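Local coordinates for ATP-dependent DNA ligase (PDB 6NHX), which works with Ku in non-homologous end joining, sealing DNA double-strand breaks by ATP-dependent ligation with reduced fidelity, at residues 82-85 and 89-92; 109-112 and 118-121; 193-198 and 219-224. The protein carries 1 engineered substitution. All blocks are in the same frame, centred on the assembly; numbering follows the deposited sequence.

Interaction 1: 82-85 and 89-92; sequences VVLD and VPSF
Asp85 and Val89 close a tight antiparallel turn by bonding to each other twice. Asp85 N donates to Val89 O (2.9 Å, N-H...O 169°), and Val89 N answers by donating to the carboxylate oxygen Asp85 OD1 (2.9 Å), which it meets from above the carboxylate plane. Asp85 can do this because its chi1 of 69° sets CG between the backbone N and the carbonyl carbon, swinging the carboxylate over the turn, where OD1 also takes a weak bond from Ser87 N. Further from the turn, Ser91 N donates a hydrogen bond to Val83 O (2.9 Å). Leu84 and Pro90 between these bonds form a non-hydrogen-bonded pair, a place that suits proline, which has no N-H to give; its CA instead lies 3.4 Å from Val83 O. The CB-CG-CD rim of the proline ring lies alongside two apolar side chains, with Pro90 CB 3.7 Å from Val82 CG1 and Pro90 CD 3.8 Å from Leu84 CD2. One water accepts from Val83 N near Ser91 O; another lies between Asp85 OD2 and Pro90 O. Pro90 lies about 5 Å, side chain to side chain, from Asp33, a likely manganese ligand. The hairpin-like loop follows strand 74-82, rests Leu84 and Pro90 on Trp107 of strand 105-114, and leads into helix 92-96, whose N-cap Ser91 bonds through OG to Gln94 N.

Interaction 2: 109-112 and 118-121; sequences FDLL and ALLG. With ATP (adenosine-5'-triphosphate), chain B.
The carbonyl oxygen of Leu111 is buried without any hydrogen-bonding partner in the model, and what covers it on this side is a methyl group, Leu119 CD1, 3.5 Å away. Such an oxygen pays a cost in solvation, which the close apolar packing may partly repay: the same CD1 touches Leu111 CG at 3.7 Å, and the two leucine side chains cross obliquely. Leu119 can serve both purposes because its chi1 of -55° puts CG anti to the carbonyl carbon, which carries CD1 to Leu111 O and Leu111 CG. One residue further on, Leu119 N donates to Leu112 O (2.9 Å, N-H...O 159°). This single backbone bond fastens the segment leaving the short strand 117-118 to its neighbour, while Leu120 CD2 lies 4.1 Å from Leu112 CB. Branched leucines suit a site that asks for filling and little polarity. At the other end of 109-112, Phe109 turns one ring face to the adenine of ATP: N1 sits 3.3 Å above the ring plane over its centre, and Phe109 CE2 is 3.4 Å from ATP C6. Asp110 OD1 accepts from Leu111 N through its anti lone pair and is also salt-bridged to Arg127. Phe109 and Asp110 together face Asp78 of strand 74-82 in a classic beta bulge. Beyond them, Leu111 and Leu119 both pack on Leu130 of helix 124-136, while Leu112 and Leu120 lean on Tyr174, so the leucines join the edge of the antiparallel sheet to that helix and loop.

Interaction 3: 193-198 and 219-224; sequences EVVIGG and GGLQFA
Val195 and Leu221 meet with their side chains at about a right angle, inside the small antiparallel beta barrel of the ligase C-terminal region, which belongs to the OB-fold class. Their strands are not neighbours: 193-198 and 220-224 both pair with strand 208-217, one on each of its sides, and the strong curl of the sheet brings them face to face. The short strand axes approach to 8.7 Å and run at 104° to one another, so the contact is made by side chains bridging the barrel interior and not by backbone pairing. Leu221 carries it. With CG anti to the carbonyl carbon (chi1 -68°) the chain extends from its strand toward 193-198, and its two methyls divide the work. CD2 settles on Val195, 3.8 Å from Val195 CB and 4.0 Å from Val195 CG1. Here the beta-branched valine suits its strand position and offers a broad, rigid surface; its chi1 of 175° places CG1 anti to the backbone N, within range of both leucine methyls. Leucine, with its fork at the end of a longer stem, can span the gap and touch two residues at once. Val195 also packs on Pro270 and Pro216, so the Leu221 tip fits into a wider apolar interior. With Gly198, Gly197 forms a classic beta bulge opposite Leu212. Glycine suits position 197 because a CB there would crowd the second methyl, which instead comes against bare backbone. That methyl, Leu221 CD1, ends 3.8 Å from Gly197 CA.

How the interactions relate
The three interactions follow in series along the chain. Interactions 1 and 2 belong to the ATP-dependent ligase domain and border one antiparallel sheet, with centres 25 Å apart: 82-85 runs on from strand 74-82, while 109-112 lies on its neighbour 105-114. Interaction 1 lies near the likely manganese ligands, and Phe109, at one end of 109-112, lies against the adenine of ATP. Interaction 3 lies in the OB-type barrel, its centre 27 Å from that of interaction 1 and 42 Å from that of interaction 2. Lys168 and Lys185 of the ligase domain and Arg293 on strand 291-295 of the barrel's sheet all hydrogen-bond ATP, so both domains grip the nucleotide, as befits the closed conformation.

Interaction 1: 82-85 and 89-92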
loop_
_atom_site.group_PDB
_atom_site.type_symbol
_atom_site.label_atom_id
_atom_site.label_comp_id
_atom_site.label_asym_id
_atom_site.label_seq_id
_atom_site.Cartn_x
_atom_site.Cartn_y
_atom_site.Cartn_z
ATOM N N VAL A 82 7.279 4.882 2.498
ATOM C CA VAL A 82 6.633 4.260 3.644
ATOM C C VAL A 82 6.735 5.152 4.873
ATOM O O VAL A 82 7.676 5.943 5.038
ATOM C CB VAL A 82 7.188 2.857 3.978
ATOM C CG1 VAL A 82 6.930 1.873 2.843
ATOM C CG2 VAL A 82 8.689 2.965 4.297
ATOM N N VAL A 83 5.748 4.991 5.744
ATOM C CA VAL A 83 5.772 5.509 7.101
ATOM C C VAL A 83 5.658 4.307 8.021
ATOM O O VAL A 83 4.726 3.506 7.886
ATOM C CB VAL A 83 4.625 6.510 7.354
ATOM C CG1 VAL A 83 4.528 6.900 8.833
ATOM C CG2 VAL A 83 4.756 7.739 6.475
ATOM N N LEU A 84 6.586 4.190 8.962
ATOM C CA LEU A 84 6.641 3.039 9.852
ATOM C C LEU A 84 5.767 3.258 11.082
ATOM O O LEU A 84 5.736 4.352 11.652
ATOM C CB LEU A 84 8.090 2.778 10.280
ATOM C CG LEU A 84 9.099 2.638 9.134
ATOM C CD1 LEU A 84 10.484 2.267 9.667
ATOM C CD2 LEU A 84 8.614 1.614 8.099
ATOM N N ASP A 85 5.050 2.204 11.477
ATOM C CA ASP A 85 4.244 2.220 12.694
ATOM C C ASP A 85 5.139 1.980 13.911
ATOM O O ASP A 85 6.362 1.858 13.799
ATOM C CB ASP A 85 3.052 1.265 12.586
ATOM C CG ASP A 85 3.450 -0.210 12.578
ATOM O OD1 ASP A 85 4.602 -0.560 12.913
ATOM O OD2 ASP A 85 2.568 -1.033 12.227
ATOM N N VAL A 89 6.730 -1.402 11.149
ATOM C CA VAL A 89 6.198 -1.963 9.907
ATOM C C VAL A 89 5.565 -0.847 9.083
ATOM O O VAL A 89 4.847 -0.011 9.651
ATOM C CB VAL A 89 5.189 -3.076 10.223
ATOM C CG1 VAL A 89 4.538 -3.576 8.944
ATOM C CG2 VAL A 89 5.875 -4.215 10.956
ATOM N N PRO A 90 5.802 -0.778 7.772
ATOM C CA PRO A 90 5.094 0.209 6.942
ATOM C C PRO A 90 3.593 0.147 7.171
ATOM O O PRO A 90 2.998 -0.932 7.257
ATOM C CB PRO A 90 5.459 -0.207 5.517
ATOM C CG PRO A 90 6.836 -0.812 5.670
ATOM C CD PRO A 90 6.781 -1.554 6.986
ATOM N N SER A 91 2.981 1.322 7.314
ATOM C CA SER A 91 1.545 1.446 7.560
ATOM C C SER A 91 0.927 2.318 6.484
ATOM O O SER A 91 1.304 3.484 6.333
ATOM C CB SER A 91 1.292 2.096 8.921
ATOM O OG SER A 91 -0.064 2.523 9.034
ATOM N N PHE A 92 -0.042 1.773 5.761
ATOM C CA PHE A 92 -0.692 2.567 4.731
ATOM C C PHE A 92 -1.476 3.715 5.345
ATOM O O PHE A 92 -1.419 4.841 4.841
ATOM C CB PHE A 92 -1.607 1.670 3.902
ATOM C CG PHE A 92 -2.261 2.371 2.769
ATOM C CD1 PHE A 92 -3.638 2.401 2.668
ATOM C CD2 PHE A 92 -1.495 3.000 1.803
ATOM C CE1 PHE A 92 -4.251 3.052 1.608
ATOM C CE2 PHE A 92 -2.100 3.657 0.746
ATOM C CZ PHE A 92 -3.478 3.684 0.652
HETATM O O HOH W 1 3.622 3.381 4.646
HETATM O O HOH W 2 1.653 -1.304 9.609
#

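Interaction 2: 109-112 and 118-121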
loop_
_atom_site.group_PDB
_atom_site.type_symbol
_atom_site.label_atom_id
_atom_site.label_comp_id
_atom_site.label_asym_id
_atom_site.label_seq_id
_atom_site.Cartn_x
_atom_site.Cartn_y
_atom_site.Cartn_z
ATOM N N PHE A 109 13.338 -1.378 -4.181
ATOM C CA PHE A 109 13.312 -2.792 -4.539
ATOM C C PHE A 109 13.639 -3.087 -5.996
ATOM O O PHE A 109 13.671 -4.266 -6.380
ATOM C CB PHE A 109 12.023 -3.510 -4.089
ATOM C CG PHE A 109 10.738 -2.803 -4.450
ATOM C CD1 PHE A 109 10.367 -2.606 -5.784
ATOM C CD2 PHE A 109 9.844 -2.400 -3.441
ATOM C CE1 PHE A 109 9.157 -1.975 -6.114
ATOM C CE2 PHE A 109 8.637 -1.773 -3.764
ATOM C CZ PHE A 109 8.295 -1.562 -5.093
ATOM N N ASP A 110 13.920 -2.070 -6.806
ATOM C CA ASP A 110 14.426 -2.340 -8.143
ATOM C C ASP A 110 15.361 -1.214 -8.560
ATOM O O ASP A 110 15.332 -0.105 -8.014
ATOM C CB ASP A 110 13.326 -2.594 -9.182
ATOM C CG ASP A 110 13.664 -3.753 -10.101
ATOM O OD1 ASP A 110 14.865 -3.894 -10.448
ATOM O OD2 ASP A 110 12.744 -4.525 -10.466
ATOM N N LEU A 111 16.199 -1.532 -9.544
ATOM C CA LEU A 111 17.160 -0.603 -10.120
ATOM C C LEU A 111 16.961 -0.678 -11.621
ATOM O O LEU A 111 17.120 -1.757 -12.216
ATOM C CB LEU A 111 18.583 -1.027 -9.753
ATOM C CG LEU A 111 19.715 -0.156 -10.306
ATOM C CD1 LEU A 111 19.668 1.253 -9.714
ATOM C CD2 LEU A 111 21.061 -0.799 -10.010
ATOM N N LEU A 112 16.544 0.432 -12.226
ATOM C CA LEU A 112 16.188 0.437 -13.640
ATOM C C LEU A 112 17.223 1.103 -14.526
ATOM O O LEU A 112 17.176 0.924 -15.750
ATOM C CB LEU A 112 14.843 1.145 -13.852
ATOM C CG LEU A 112 13.695 0.670 -12.956
ATOM C CD1 LEU A 112 12.393 1.337 -13.363
ATOM C CD2 LEU A 112 13.569 -0.858 -12.968
ATOM N N ALA A 118 20.993 1.223 -18.891
ATOM C CA ALA A 118 19.572 0.963 -18.725
ATOM C C ALA A 118 19.348 -0.531 -18.498
ATOM O O ALA A 118 19.918 -1.359 -19.217
ATOM C CB ALA A 118 18.848 1.430 -19.987
ATOM N N LEU A 119 18.522 -0.877 -17.503
ATOM C CA LEU A 119 18.450 -2.247 -16.998
ATOM C C LEU A 119 17.112 -2.946 -17.234
ATOM O O LEU A 119 16.881 -4.007 -16.652
ATOM C CB LEU A 119 18.785 -2.295 -15.502
ATOM C CG LEU A 119 20.126 -1.662 -15.179
ATOM C CD1 LEU A 119 20.306 -1.607 -13.673
ATOM C CD2 LEU A 119 21.292 -2.411 -15.832
ATOM N N LEU A 120 16.230 -2.396 -18.070
ATOM C CA LEU A 120 14.905 -2.993 -18.222
ATOM C C LEU A 120 14.968 -4.420 -18.750
ATOM O O LEU A 120 14.132 -5.253 -18.377
ATOM C CB LEU A 120 14.040 -2.120 -19.127
ATOM C CG LEU A 120 13.846 -0.677 -18.646
ATOM C CD1 LEU A 120 12.939 0.065 -19.619
ATOM C CD2 LEU A 120 13.293 -0.613 -17.218
ATOM N N GLY A 121 15.929 -4.723 -19.612
ATOM C CA GLY A 121 16.070 -6.051 -20.171
ATOM C C GLY A 121 17.000 -6.954 -19.404
ATOM O O GLY A 121 17.235 -8.097 -19.816
HETATM P PG ATP B . -2.252 -2.546 -7.291
HETATM O O1G ATP B . -1.528 -3.859 -7.508
HETATM O O2G ATP B . -3.107 -2.080 -8.454
HETATM O O3G ATP B . -1.332 -1.458 -6.764
HETATM P PB ATP B . -3.343 -2.446 -4.575
HETATM O O1B ATP B . -4.639 -2.904 -3.956
HETATM O O2B ATP B . -2.844 -1.031 -4.382
HETATM O O3B ATP B . -3.364 -2.827 -6.142
HETATM P PA ATP B . -2.160 -4.689 -3.169
HETATM O O1A ATP B . -3.096 -5.704 -3.751
HETATM O O2A ATP B . -2.241 -4.163 -1.760
HETATM O O3A ATP B . -2.159 -3.428 -4.148
HETATM O "O5'" ATP B . -0.642 -5.111 -3.545
HETATM C "C5'" ATP B . 0.463 -4.482 -2.902
HETATM C "C4'" ATP B . 0.815 -3.151 -3.575
HETATM O "O4'" ATP B . 2.052 -2.712 -3.014
HETATM C "C3'" ATP B . 1.032 -3.261 -5.069
HETATM O "O3'" ATP B . 0.818 -1.980 -5.655
HETATM C "C2'" ATP B . 2.501 -3.570 -5.125
HETATM O "O2'" ATP B . 3.085 -3.245 -6.395
HETATM C "C1'" ATP B . 3.071 -2.698 -4.010
HETATM N N9 ATP B . 4.249 -3.313 -3.366
HETATM C C8 ATP B . 4.474 -3.410 -2.031
HETATM N N7 ATP B . 5.675 -4.001 -1.782
HETATM C C5 ATP B . 6.224 -4.262 -2.984
HETATM C C6 ATP B . 7.456 -4.891 -3.437
HETATM N N6 ATP B . 8.335 -5.376 -2.552
HETATM N N1 ATP B . 7.660 -4.985 -4.759
HETATM C C2 ATP B . 6.788 -4.522 -5.663
HETATM N N3 ATP B . 5.625 -3.947 -5.321
HETATM C C4 ATP B . 5.297 -3.816 -4.016
#

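Interaction 3: 193-198 and 219-224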
loop_
_atom_site.group_PDB
_atom_site.type_symbol
_atom_site.label_atom_id
_atom_site.label_comp_id
_atom_site.label_asym_id
_atom_site.label_seq_id
_atom_site.Cartn_x
_atom_site.Cartn_y
_atom_site.Cartn_z
ATOM N N GLU A 193 -13.117 -4.531 0.186
ATOM C CA GLU A 193 -13.511 -3.149 -0.006
ATOM C C GLU A 193 -14.888 -2.924 0.601
ATOM O O GLU A 193 -15.806 -3.752 0.464
ATOM C CB GLU A 193 -13.543 -2.809 -1.495
ATOM C CG GLU A 193 -12.173 -2.904 -2.145
ATOM C CD GLU A 193 -12.248 -2.963 -3.652
ATOM O OE1 GLU A 193 -13.346 -2.766 -4.214
ATOM O OE2 GLU A 193 -11.196 -3.209 -4.277
ATOM N N VAL A 194 -15.034 -1.783 1.272
ATOM C CA VAL A 194 -16.293 -1.408 1.907
ATOM C C VAL A 194 -16.549 0.065 1.638
ATOM O O VAL A 194 -15.641 0.820 1.292
ATOM C CB VAL A 194 -16.303 -1.680 3.428
ATOM C CG1 VAL A 194 -16.161 -3.171 3.729
ATOM C CG2 VAL A 194 -15.206 -0.879 4.110
ATOM N N VAL A 195 -17.806 0.476 1.775
ATOM C CA VAL A 195 -18.183 1.884 1.702
ATOM C C VAL A 195 -18.480 2.383 3.110
ATOM O O VAL A 195 -19.134 1.689 3.903
ATOM C CB VAL A 195 -19.385 2.086 0.759
ATOM C CG1 VAL A 195 -19.874 3.540 0.770
ATOM C CG2 VAL A 195 -19.017 1.644 -0.646
ATOM N N ILE A 196 -17.973 3.571 3.441
ATOM C CA ILE A 196 -18.221 4.157 4.752
ATOM C C ILE A 196 -19.609 4.776 4.779
ATOM O O ILE A 196 -19.951 5.603 3.925
ATOM C CB ILE A 196 -17.146 5.201 5.083
ATOM C CG1 ILE A 196 -15.759 4.549 5.052
ATOM C CG2 ILE A 196 -17.446 5.818 6.428
ATOM C CD1 ILE A 196 -14.614 5.552 5.150
ATOM N N GLY A 197 -20.423 4.376 5.761
ATOM C CA GLY A 197 -21.733 4.974 5.920
ATOM C C GLY A 197 -21.916 5.869 7.131
ATOM O O GLY A 197 -22.916 6.578 7.257
ATOM N N GLY A 198 -20.930 5.859 8.021
ATOM C CA GLY A 198 -20.986 6.723 9.186
ATOM C C GLY A 198 -19.732 6.552 10.011
ATOM O O GLY A 198 -18.898 5.683 9.748
ATOM N N GLY A 219 -31.482 -1.064 -2.153
ATOM C CA GLY A 219 -32.006 -0.491 -0.938
ATOM C C GLY A 219 -30.982 0.147 -0.026
ATOM O O GLY A 219 -31.371 0.703 1.007
ATOM N N GLY A 220 -29.691 0.080 -0.361
ATOM C CA GLY A 220 -28.695 0.833 0.378
ATOM C C GLY A 220 -27.523 -0.022 0.811
ATOM O O GLY A 220 -27.314 -1.141 0.331
ATOM N N LEU A 221 -26.701 0.531 1.706
ATOM C CA LEU A 221 -25.553 -0.206 2.216
ATOM C C LEU A 221 -26.003 -1.324 3.144
ATOM O O LEU A 221 -26.845 -1.118 4.026
ATOM C CB LEU A 221 -24.612 0.724 2.989
ATOM C CG LEU A 221 -23.838 1.794 2.223
ATOM C CD1 LEU A 221 -22.923 2.544 3.192
ATOM C CD2 LEU A 221 -23.041 1.179 1.094
ATOM N N GLN A 222 -25.445 -2.513 2.938
ATOM C CA GLN A 222 -25.671 -3.641 3.834
ATOM C C GLN A 222 -24.593 -3.567 4.907
ATOM O O GLN A 222 -23.405 -3.737 4.617
ATOM C CB GLN A 222 -25.615 -4.942 3.044
ATOM C CG GLN A 222 -26.580 -4.932 1.863
ATOM C CD GLN A 222 -26.378 -6.099 0.922
ATOM O OE1 GLN A 222 -26.937 -7.175 1.126
ATOM N NE2 GLN A 222 -25.584 -5.889 -0.122
ATOM N N PHE A 223 -25.005 -3.276 6.137
ATOM C CA PHE A 223 -24.069 -3.037 7.229
ATOM C C PHE A 223 -23.147 -4.239 7.418
ATOM O O PHE A 223 -23.600 -5.387 7.514
ATOM C CB PHE A 223 -24.885 -2.760 8.492
ATOM C CG PHE A 223 -24.069 -2.473 9.715
ATOM C CD1 PHE A 223 -24.381 -3.086 10.920
ATOM C CD2 PHE A 223 -23.027 -1.567 9.680
ATOM C CE1 PHE A 223 -23.654 -2.816 12.062
ATOM C CE2 PHE A 223 -22.296 -1.292 10.819
ATOM C CZ PHE A 223 -22.607 -1.927 12.014
ATOM N N ALA A 224 -21.846 -3.972 7.441
ATOM C CA ALA A 224 -20.834 -5.009 7.550
ATOM C C ALA A 224 -20.061 -4.948 8.860
ATOM O O ALA A 224 -19.154 -5.765 9.076
ATOM C CB ALA A 224 -19.855 -4.897 6.374
#